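Local coordinates for acetone carboxylase alpha subunit (Xanthobacter autotrophicus Py2, PDB 5M45), which belongs to the hydantoinase B/oxoprolinase family and binds manganese and magnesium ions within a six-chain assembly, at residues A[56-59]-A[60-63]; A[398-401]-A[402-406]. All blocks are in the same frame, centred on the assembly; numbering follows the deposited sequence.

Interaction 1: A[56-59]-A[60-63]. With ACT (acetate ion), chain O.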
ATOM      1  N   LEU A  56      -9.054  -0.051  48.716  1.00 19.13           N
ATOM      2  CA  LEU A  56      -8.135  -0.576  47.693  1.00 18.72           C
ATOM      3  C   LEU A  56      -8.651  -0.440  46.262  1.00 18.11           C
ATOM      4  O   LEU A  56      -7.881  -0.129  45.341  1.00 17.78           O
ATOM      5  CB  LEU A  56      -7.753  -2.027  48.024  1.00 19.11           C
ATOM      6  CG  LEU A  56      -6.717  -2.669  47.102  1.00 19.40           C
ATOM      7  CD1 LEU A  56      -5.424  -1.837  47.071  1.00 19.54           C
ATOM      8  CD2 LEU A  56      -6.384  -4.063  47.607  1.00 19.92           C
ATOM      9  N   TYR A  57      -9.945  -0.678  46.051  1.00 17.58           N
ATOM     10  CA  TYR A  57     -10.570  -0.459  44.727  1.00 17.07           C
ATOM     11  C   TYR A  57     -10.333   0.978  44.222  1.00 17.10           C
ATOM     12  O   TYR A  57      -9.916   1.179  43.072  1.00 16.37           O
ATOM     13  CB  TYR A  57     -12.067  -0.765  44.787  1.00 16.79           C
ATOM     14  CG  TYR A  57     -12.770  -0.809  43.449  1.00 16.46           C
ATOM     15  CD1 TYR A  57     -13.376   0.331  42.933  1.00 16.27           C
ATOM     16  CD2 TYR A  57     -12.906  -1.990  42.742  1.00 16.32           C
ATOM     17  CE1 TYR A  57     -14.057   0.294  41.728  1.00 16.04           C
ATOM     18  CE2 TYR A  57     -13.582  -2.045  41.511  1.00 16.08           C
ATOM     19  CZ  TYR A  57     -14.152  -0.900  41.016  1.00 16.03           C
ATOM     20  OH  TYR A  57     -14.844  -0.930  39.843  1.00 15.89           O
ATOM     21  N   ASN A  58     -10.573   1.952  45.109  1.00 17.58           N
ATOM     22  CA  ASN A  58     -10.405   3.372  44.792  1.00 17.86           C
ATOM     23  C   ASN A  58      -8.930   3.735  44.559  1.00 18.00           C
ATOM     24  O   ASN A  58      -8.634   4.568  43.694  1.00 17.34           O
ATOM     25  CB  ASN A  58     -10.979   4.269  45.910  1.00 18.26           C
ATOM     26  CG  ASN A  58     -10.815   5.755  45.607  1.00 18.37           C
ATOM     27  OD1 ASN A  58     -10.021   6.474  46.235  1.00 18.99           O
ATOM     28  ND2 ASN A  58     -11.548   6.220  44.620  1.00 18.06           N
ATOM     29  N   LYS A  59      -8.021   3.113  45.313  1.00 18.57           N
ATOM     30  CA  LYS A  59      -6.615   3.386  45.132  1.00 19.37           C
ATOM     31  C   LYS A  59      -6.102   2.921  43.750  1.00 18.40           C
ATOM     32  O   LYS A  59      -5.326   3.631  43.094  1.00 18.10           O
ATOM     33  CB  LYS A  59      -5.776   2.767  46.260  1.00 21.20           C
ATOM     34  CG  LYS A  59      -4.285   3.055  46.093  1.00 22.96           C
ATOM     35  CD  LYS A  59      -3.473   2.973  47.385  1.00 25.31           C
ATOM     36  CE  LYS A  59      -3.416   1.603  48.005  1.00 27.31           C
ATOM     37  NZ  LYS A  59      -1.987   1.398  48.551  1.00 29.42           N
ATOM     38  N   LEU A  60      -6.515   1.720  43.334  1.00 18.29           N
ATOM     39  CA  LEU A  60      -6.159   1.227  42.010  1.00 17.65           C
ATOM     40  C   LEU A  60      -6.763   2.133  40.929  1.00 17.00           C
ATOM     41  O   LEU A  60      -6.089   2.461  39.934  1.00 16.55           O
ATOM     42  CB  LEU A  60      -6.620  -0.209  41.811  1.00 18.06           C
ATOM     43  CG  LEU A  60      -5.986  -1.275  42.695  1.00 18.52           C
ATOM     44  CD1 LEU A  60      -6.763  -2.568  42.580  1.00 18.57           C
ATOM     45  CD2 LEU A  60      -4.576  -1.535  42.254  1.00 18.95           C
ATOM     46  N   PHE A  61      -8.028   2.515  41.106  1.00 16.53           N
ATOM     47  CA  PHE A  61      -8.699   3.443  40.152  1.00 16.28           C
ATOM     48  C   PHE A  61      -7.903   4.750  39.979  1.00 16.23           C
ATOM     49  O   PHE A  61      -7.599   5.172  38.873  1.00 15.62           O
ATOM     50  CB  PHE A  61     -10.142   3.734  40.601  1.00 16.27           C
ATOM     51  CG  PHE A  61     -10.792   4.903  39.898  1.00 16.05           C
ATOM     52  CD1 PHE A  61     -11.330   4.762  38.631  1.00 15.94           C
ATOM     53  CD2 PHE A  61     -10.887   6.146  40.532  1.00 16.18           C
ATOM     54  CE1 PHE A  61     -11.918   5.851  37.984  1.00 15.75           C
ATOM     55  CE2 PHE A  61     -11.463   7.221  39.906  1.00 15.90           C
ATOM     56  CZ  PHE A  61     -11.980   7.087  38.627  1.00 15.79           C
ATOM     57  N   SER A  62      -7.563   5.361  41.107  1.00 17.03           N
ATOM     58  CA  SER A  62      -6.886   6.649  41.153  1.00 17.59           C
ATOM     59  C   SER A  62      -5.511   6.577  40.494  1.00 17.85           C
ATOM     60  O   SER A  62      -5.207   7.373  39.606  1.00 17.35           O
ATOM     61  CB  SER A  62      -6.799   7.134  42.607  1.00 18.26           C
ATOM     62  OG  SER A  62      -5.964   8.286  42.756  1.00 18.60           O
ATOM     63  N   ARG A  63      -4.700   5.587  40.885  1.00 18.57           N
ATOM     64  CA  ARG A  63      -3.355   5.467  40.320  1.00 18.72           C
ATOM     65  C   ARG A  63      -3.323   5.165  38.821  1.00 17.52           C
ATOM     66  O   ARG A  63      -2.529   5.747  38.087  1.00 16.76           O
ATOM     67  CB  ARG A  63      -2.525   4.425  41.103  1.00 20.71           C
ATOM     68  CG  ARG A  63      -2.058   4.944  42.438  1.00 22.75           C
ATOM     69  CD  ARG A  63      -0.971   4.066  43.036  1.00 25.15           C
ATOM     70  NE  ARG A  63       0.325   4.159  42.341  1.00 26.74           N
ATOM     71  CZ  ARG A  63       1.365   3.352  42.588  1.00 29.16           C
ATOM     72  NH1 ARG A  63       1.311   2.376  43.494  1.00 30.98           N
ATOM     73  NH2 ARG A  63       2.492   3.521  41.928  1.00 30.15           N
TER
HETATM   74  C   ACT O 803     -10.437  -1.715  52.156  1.00 20.08           C
HETATM   75  O   ACT O 803     -11.450  -0.974  52.013  1.00 19.32           O
HETATM   76  OXT ACT O 803      -9.601  -1.938  51.237  1.00 17.75           O
HETATM   77  CH3 ACT O 803     -10.224  -2.341  53.512  1.00 20.60           C
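Leu60 N reaches back one turn to Leu56 O at 3.1 Å, and the next three amides do the same for the next three carbonyls: Phe61 to Tyr57, Ser62 to Asn58 and Arg63 to Lys59. The bonds are nearly straight at the hydrogen, 160 to 170°. At the other end of this run acetate OXT accepts from Leu56 N at 3.2 Å, and the acetate is also bonded to Ile55 N, as suits an anion at amides in the first turn of a helix.

Apolar contact is light: Leu56 CD1 comes to 4.4 Å from Leu60 CG. This is one regular stretch of helix 54-75, whose faces are divided by chemistry. Leu56 and Leu60 pack on helices 227-255 and 257-282, where branched, apolar chains fit. Tyr57, its OH bonded to His270, sets its ring edge-to-face with Phe263.

Asn58 and Phe61 share another side. Both hold CG opposite the backbone N, which brings Asn58 ND2 to 4.1 Å from Phe61 CD2, amide and ring planes 33° apart. Asn58 OD1 and Ser62 OG bond to the chain of another protein, small polar groups fitting an interface. Lys59 NZ and Arg63 NH1, 6.1 Å apart, form salt bridges with Glu255 and Glu254, which probably offset their like charges.

Interaction 2: A[398-401]-A[402-406]. With ACT (acetate ion), chain N.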
ATOM      1  N   SER A 398     -10.902   6.459   3.968  1.00 11.82           N
ATOM      2  CA  SER A 398     -10.064   7.613   4.432  1.00 11.81           C
ATOM      3  C   SER A 398     -10.850   8.724   5.134  1.00 11.49           C
ATOM      4  O   SER A 398     -10.297   9.385   6.010  1.00 11.61           O
ATOM      5  CB  SER A 398      -9.242   8.253   3.292  1.00 12.12           C
ATOM      6  OG  SER A 398      -8.103   7.455   2.953  1.00 12.74           O
ATOM      7  N   TYR A 399     -12.092   8.981   4.711  1.00 11.42           N
ATOM      8  CA  TYR A 399     -12.940   9.988   5.347  1.00 11.42           C
ATOM      9  C   TYR A 399     -14.298   9.409   5.819  1.00 11.65           C
ATOM     10  O   TYR A 399     -15.379   9.953   5.552  1.00 11.62           O
ATOM     11  CB  TYR A 399     -13.087  11.268   4.507  1.00 11.42           C
ATOM     12  CG  TYR A 399     -13.763  12.370   5.317  1.00 11.10           C
ATOM     13  CD1 TYR A 399     -13.389  12.641   6.612  1.00 10.97           C
ATOM     14  CD2 TYR A 399     -14.810  13.106   4.776  1.00 11.09           C
ATOM     15  CE1 TYR A 399     -14.032  13.629   7.370  1.00 11.11           C
ATOM     16  CE2 TYR A 399     -15.476  14.094   5.523  1.00 11.02           C
ATOM     17  CZ  TYR A 399     -15.102  14.337   6.813  1.00 10.99           C
ATOM     18  OH  TYR A 399     -15.758  15.290   7.578  1.00 11.13           O
ATOM     19  N   SER A 400     -14.167   8.287   6.535  1.00 11.68           N
ATOM     20  CA  SER A 400     -15.260   7.587   7.221  1.00 12.05           C
ATOM     21  C   SER A 400     -16.218   8.550   7.948  1.00 11.68           C
ATOM     22  O   SER A 400     -17.449   8.371   7.965  1.00 11.52           O
ATOM     23  CB  SER A 400     -14.641   6.665   8.288  1.00 12.44           C
ATOM     24  OG  SER A 400     -15.493   5.572   8.371  1.00 13.97           O
ATOM     25  N   TRP A 401     -15.619   9.539   8.583  1.00 11.43           N
ATOM     26  CA  TRP A 401     -16.364  10.539   9.363  1.00 11.50           C
ATOM     27  C   TRP A 401     -17.499  11.204   8.615  1.00 11.37           C
ATOM     28  O   TRP A 401     -18.475  11.560   9.247  1.00 11.69           O
ATOM     29  CB  TRP A 401     -15.435  11.670   9.870  1.00 11.43           C
ATOM     30  CG  TRP A 401     -14.269  11.252  10.726  1.00 11.45           C
ATOM     31  CD1 TRP A 401     -12.950  11.407  10.427  1.00 11.53           C
ATOM     32  CD2 TRP A 401     -14.329  10.688  12.046  1.00 11.54           C
ATOM     33  NE1 TRP A 401     -12.167  11.009  11.498  1.00 11.58           N
ATOM     34  CE2 TRP A 401     -12.982  10.533  12.493  1.00 11.70           C
ATOM     35  CE3 TRP A 401     -15.371  10.297  12.899  1.00 11.42           C
ATOM     36  CZ2 TRP A 401     -12.672   9.989  13.730  1.00 11.70           C
ATOM     37  CZ3 TRP A 401     -15.041   9.772  14.145  1.00 11.63           C
ATOM     38  CH2 TRP A 401     -13.707   9.629  14.553  1.00 11.68           C
ATOM     39  N   HIS A 402     -17.368  11.437   7.319  1.00 11.41           N
ATOM     40  CA  HIS A 402     -18.428  12.156   6.535  1.00 11.44           C
ATOM     41  C   HIS A 402     -19.823  11.562   6.790  1.00 11.53           C
ATOM     42  O   HIS A 402     -20.800  12.287   7.071  1.00 11.38           O
ATOM     43  CB  HIS A 402     -18.101  12.075   5.055  1.00 11.56           C
ATOM     44  CG  HIS A 402     -18.939  12.937   4.163  1.00 11.56           C
ATOM     45  ND1 HIS A 402     -19.107  14.285   4.365  1.00 11.56           N
ATOM     46  CD2 HIS A 402     -19.618  12.639   3.028  1.00 11.73           C
ATOM     47  CE1 HIS A 402     -19.867  14.786   3.403  1.00 11.69           C
ATOM     48  NE2 HIS A 402     -20.188  13.804   2.574  1.00 11.79           N
ATOM     49  N   PHE A 403     -19.874  10.217   6.743  1.00 11.56           N
ATOM     50  CA  PHE A 403     -21.100   9.479   7.066  1.00 11.47           C
ATOM     51  C   PHE A 403     -21.321   9.332   8.559  1.00 11.42           C
ATOM     52  O   PHE A 403     -22.436   9.546   9.061  1.00 11.51           O
ATOM     53  CB  PHE A 403     -21.080   8.087   6.383  1.00 11.61           C
ATOM     54  CG  PHE A 403     -21.334   8.112   4.872  1.00 11.59           C
ATOM     55  CD1 PHE A 403     -21.387   9.309   4.118  1.00 11.68           C
ATOM     56  CD2 PHE A 403     -21.524   6.909   4.214  1.00 11.72           C
ATOM     57  CE1 PHE A 403     -21.628   9.267   2.745  1.00 11.71           C
ATOM     58  CE2 PHE A 403     -21.758   6.865   2.860  1.00 11.91           C
ATOM     59  CZ  PHE A 403     -21.804   8.047   2.115  1.00 11.83           C
ATOM     60  N   LEU A 404     -20.275   8.957   9.286  1.00 11.27           N
ATOM     61  CA  LEU A 404     -20.400   8.683  10.731  1.00 11.38           C
ATOM     62  C   LEU A 404     -20.983   9.862  11.541  1.00 11.34           C
ATOM     63  O   LEU A 404     -21.952   9.693  12.274  1.00 11.03           O
ATOM     64  CB  LEU A 404     -19.023   8.279  11.333  1.00 11.52           C
ATOM     65  CG  LEU A 404     -18.419   6.913  10.918  1.00 11.68           C
ATOM     66  CD1 LEU A 404     -17.002   6.763  11.464  1.00 11.76           C
ATOM     67  CD2 LEU A 404     -19.274   5.748  11.402  1.00 11.86           C
ATOM     68  N   VAL A 405     -20.385  11.055  11.386  1.00 11.53           N
ATOM     69  CA  VAL A 405     -20.811  12.237  12.182  1.00 11.75           C
ATOM     70  C   VAL A 405     -22.223  12.709  11.785  1.00 11.96           C
ATOM     71  O   VAL A 405     -22.917  13.350  12.601  1.00 11.96           O
ATOM     72  CB  VAL A 405     -19.819  13.425  12.107  1.00 11.77           C
ATOM     73  CG1 VAL A 405     -18.409  12.987  12.471  1.00 11.77           C
ATOM     74  CG2 VAL A 405     -19.832  14.094  10.747  1.00 11.83           C
ATOM     75  N   SER A 406     -22.636  12.361  10.551  1.00 11.94           N
ATOM     76  CA  SER A 406     -23.930  12.738  10.008  1.00 11.87           C
ATOM     77  C   SER A 406     -25.059  11.784  10.485  1.00 11.99           C
ATOM     78  O   SER A 406     -26.221  12.178  10.531  1.00 11.77           O
ATOM     79  CB  SER A 406     -23.861  12.748   8.462  1.00 11.83           C
ATOM     80  OG  SER A 406     -22.960  13.735   7.954  1.00 11.87           O
TER
HETATM   81  C   ACT N 802      -9.647  11.976  13.509  1.00 13.46           C
HETATM   82  O   ACT N 802      -9.661  11.610  12.311  1.00 13.13           O
HETATM   83  OXT ACT N 802      -8.877  11.426  14.325  1.00 13.94           O
HETATM   84  CH3 ACT N 802     -10.563  13.084  13.955  1.00 13.57           C
HETATM   85  O   HOH W   1     -17.989  16.084   6.370  1.00 10.73           O
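Ser400 O is gripped by two amides of the first helical turn: Leu404 N lies in the carbonyl plane at 3.2 Å with a nearly straight bond, while Phe403 N, at 3.3 Å, gives a weak one bent to 129°. Trp401 O receives Val405 N at 2.9 Å. Just ahead, His402 N bonds to Tyr399 O from well above the carbonyl plane, closing the tight turn by which the loop enters helix 401-422.

The same His402 N sits over the centre of one face of the Tyr399 ring, 3.6 Å above its plane, and Tyr399 CE2 presses on His402 CB at 3.3 Å. The tyrosine lays its ring against the start of the helix because chi1, -170°, turns CG away from its own backbone N. A water lying in both ring planes joins Tyr399 OH to His402 ND1, and His402 NE2 bonds to Asp295 O; a ring with two nitrogens suits a place that needs polar partners at both.

Trp401 meets Leu404 CD1 and Val405 CG1 obliquely through CE3, while its NE1 gives a 2.7 Å bond to acetate O near the ring plane. Its broad indole thus serves apolar and polar neighbours together, with its side chain about 4 Å from the manganese ion and edge-to-face with the metal ligand His150. Ser406 OG, a short hydroxyl, bonds back to His402 O. On the side facing the mixed sheet, Phe403 and Ser406 pack on strands 286-297 and 313-324, and His402 also rests on the former, seating the helix start against that sheet.

Interaction 1 comes first along the chain and interaction 2 more than three hundred residues later, both inside the hydantoinase B/oxoprolinase region. Their centres are 37 Å apart and their nearest atoms about 24 Å, with no touch between them. Interaction 1 lies on helix 54-75, about 32 Å from the centre of the chain, where helices 227-255 and 257-282 meet it and another protein chain comes alongside. Interaction 2, only about 6 Å from that centre, starts helix 401-422 beside the manganese ion and the mixed sheet. One local contact therefore belongs to the outer helical packing and assembly interface, the other to the buried metal-bearing interior.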